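Local coordinates for cytoplasmic protein (Cryptococcus neoformans var. grubii serotype A, PDB 7LPO), which probably hydrolyses steryl beta-glucosides, as a sterylglucosidase of glycoside hydrolase family 5, at residues F194-W199 with W585-D589. Numbering follows the deposited sequence.
Sequences FPAMIW and WNGED
Trp199 and Trp585 meet as a T-shaped pair at the tight end of this contact. The six-membered ring of Trp585 turns its edge to the face of the Trp199 indole. The planes stand 62° apart, and Trp585 CZ3 comes within 3.6 Å of Trp199 CE2. At the edge of the same indole, Trp199 NE1 gives a weak, bent hydrogen bond to Glu588 OE2 (2.8 Å, 130° at the hydrogen). Met197 bends at chi2 and chi3, which brings its CE back to 3.1 Å from that same Glu588 OE2. Glu588 OE1 is hydrogen-bonded to hydroxyl O3 of a Tris molecule, probably from the crystallisation liquor. Family 5 enzymes have a TIM barrel, and Tris often occupies the sugar pocket of glycosidases. Glu588 may thus border the active-site cleft. The Asn586 side chain crosses that of Trp199 at about a right angle, its amide plane only 22° from the indole plane. Its ND2 makes a van der Waals contact with Trp199 CB (3.3 Å) and is hydrogen-bonded to Gly152 O. A type I' turn from Trp585 to Glu588 presents this asparagine.

No direct backbone hydrogen bond joins the segments; two waters bridge them. Asn586 O accepts from both. One also donates to Pro195 O and takes a weak bond from Trp199 N. The other accepts from Met197 N at 3.1 Å. Near these waters Phe194 makes a looser contact, its CE2 3.8 Å from Asn586 OD1, while its ring stacks with His180.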
loop_
_atom_site.group_PDB
_atom_site.type_symbol
_atom_site.label_atom_id
_atom_site.label_comp_id
_atom_site.label_asym_id
_atom_site.label_seq_id
_atom_site.Cartn_x
_atom_site.Cartn_y
_atom_site.Cartn_z
ATOM N N PHE A 194 -8.609 -21.001 -0.098
ATOM C CA PHE A 194 -7.465 -20.269 0.447
ATOM C C PHE A 194 -7.893 -19.465 1.673
ATOM O O PHE A 194 -8.781 -18.607 1.556
ATOM C CB PHE A 194 -6.905 -19.354 -0.643
ATOM C CG PHE A 194 -5.472 -18.949 -0.444
ATOM C CD1 PHE A 194 -4.530 -19.851 -0.001
ATOM C CD2 PHE A 194 -5.070 -17.657 -0.723
ATOM C CE1 PHE A 194 -3.216 -19.468 0.180
ATOM C CE2 PHE A 194 -3.756 -17.270 -0.557
ATOM C CZ PHE A 194 -2.830 -18.171 -0.099
ATOM N N PRO A 195 -7.329 -19.718 2.855
ATOM C CA PRO A 195 -7.815 -19.023 4.056
ATOM C C PRO A 195 -7.648 -17.514 3.948
ATOM O O PRO A 195 -6.672 -17.005 3.391
ATOM C CB PRO A 195 -6.958 -19.609 5.189
ATOM C CG PRO A 195 -6.478 -20.919 4.678
ATOM C CD PRO A 195 -6.335 -20.758 3.178
ATOM N N ALA A 196 -8.615 -16.799 4.509
ATOM C CA ALA A 196 -8.625 -15.343 4.461
ATOM C C ALA A 196 -7.329 -14.749 4.993
ATOM O O ALA A 196 -6.925 -15.016 6.131
ATOM C CB ALA A 196 -9.807 -14.811 5.272
ATOM N N MET A 197 -6.693 -13.924 4.165
ATOM C CA MET A 197 -5.558 -13.096 4.561
ATOM C C MET A 197 -4.354 -13.920 4.987
ATOM O O MET A 197 -3.437 -13.396 5.633
ATOM C CB MET A 197 -5.949 -12.144 5.692
ATOM C CG MET A 197 -6.959 -11.057 5.308
ATOM S SD MET A 197 -6.711 -10.322 3.672
ATOM C CE MET A 197 -5.761 -8.900 4.052
ATOM N N ILE A 198 -4.324 -15.213 4.658
ATOM C CA ILE A 198 -3.162 -15.999 5.041
ATOM C C ILE A 198 -1.947 -15.609 4.211
ATOM O O ILE A 198 -0.813 -15.888 4.613
ATOM C CB ILE A 198 -3.458 -17.504 4.929
ATOM C CG1 ILE A 198 -2.432 -18.297 5.747
ATOM C CG2 ILE A 198 -3.449 -17.950 3.497
ATOM C CD1 ILE A 198 -2.790 -19.771 5.912
ATOM N N TRP A 199 -2.150 -14.941 3.071
ATOM C CA TRP A 199 -1.021 -14.590 2.217
ATOM C C TRP A 199 0.018 -13.795 2.991
ATOM O O TRP A 199 1.221 -13.873 2.688
ATOM C CB TRP A 199 -1.506 -13.803 0.993
ATOM C CG TRP A 199 -2.017 -12.430 1.317
ATOM C CD1 TRP A 199 -3.321 -12.058 1.492
ATOM C CD2 TRP A 199 -1.236 -11.249 1.502
ATOM N NE1 TRP A 199 -3.395 -10.711 1.785
ATOM C CE2 TRP A 199 -2.127 -10.196 1.796
ATOM C CE3 TRP A 199 0.137 -10.975 1.446
ATOM C CZ2 TRP A 199 -1.694 -8.906 2.048
ATOM C CZ3 TRP A 199 0.563 -9.684 1.690
ATOM C CH2 TRP A 199 -0.351 -8.668 1.985
ATOM N N TRP A 585 -6.700 -11.635 -6.426
ATOM C CA TRP A 585 -5.416 -11.688 -5.733
ATOM C C TRP A 585 -5.658 -12.153 -4.297
ATOM O O TRP A 585 -6.081 -11.364 -3.442
ATOM C CB TRP A 585 -4.739 -10.328 -5.776
ATOM C CG TRP A 585 -3.327 -10.335 -5.288
ATOM C CD1 TRP A 585 -2.218 -10.671 -6.001
ATOM C CD2 TRP A 585 -2.873 -9.982 -3.976
ATOM N NE1 TRP A 585 -1.096 -10.551 -5.216
ATOM C CE2 TRP A 585 -1.471 -10.132 -3.967
ATOM C CE3 TRP A 585 -3.519 -9.568 -2.803
ATOM C CZ2 TRP A 585 -0.696 -9.881 -2.833
ATOM C CZ3 TRP A 585 -2.751 -9.308 -1.677
ATOM C CH2 TRP A 585 -1.351 -9.466 -1.702
ATOM N N ASN A 586 -5.397 -13.435 -4.053
ATOM C CA ASN A 586 -5.271 -13.999 -2.712
ATOM C C ASN A 586 -6.552 -13.884 -1.896
ATOM O O ASN A 586 -6.516 -13.914 -0.661
ATOM C CB ASN A 586 -4.103 -13.347 -1.963
ATOM C CG ASN A 586 -2.752 -13.759 -2.525
ATOM O OD1 ASN A 586 -2.645 -14.768 -3.221
ATOM N ND2 ASN A 586 -1.713 -12.989 -2.209
ATOM N N GLY A 587 -7.692 -13.788 -2.560
ATOM C CA GLY A 587 -8.954 -13.720 -1.862
ATOM C C GLY A 587 -9.332 -12.342 -1.385
ATOM O O GLY A 587 -10.380 -12.199 -0.750
ATOM N N GLU A 588 -8.525 -11.326 -1.666
ATOM C CA GLU A 588 -8.859 -9.965 -1.273
ATOM C C GLU A 588 -9.900 -9.369 -2.211
ATOM O O GLU A 588 -9.936 -9.661 -3.411
ATOM C CB GLU A 588 -7.614 -9.085 -1.270
ATOM C CG GLU A 588 -6.656 -9.429 -0.157
ATOM C CD GLU A 588 -5.670 -8.321 0.131
ATOM O OE1 GLU A 588 -5.635 -7.329 -0.627
ATOM O OE2 GLU A 588 -4.910 -8.460 1.109
ATOM N N ASP A 589 -10.747 -8.505 -1.651
ATOM C CA ASP A 589 -11.803 -7.868 -2.436
ATOM C C ASP A 589 -12.020 -6.479 -1.829
ATOM O O ASP A 589 -12.936 -6.245 -1.039
ATOM C CB ASP A 589 -13.088 -8.696 -2.439
ATOM C CG ASP A 589 -14.158 -8.122 -3.357
ATOM O OD1 ASP A 589 -14.030 -6.959 -3.789
ATOM O OD2 ASP A 589 -15.136 -8.844 -3.640
HETATM O O HOH W 1 -5.172 -14.873 1.634
HETATM O O HOH W 2 -8.282 -13.379 1.585
#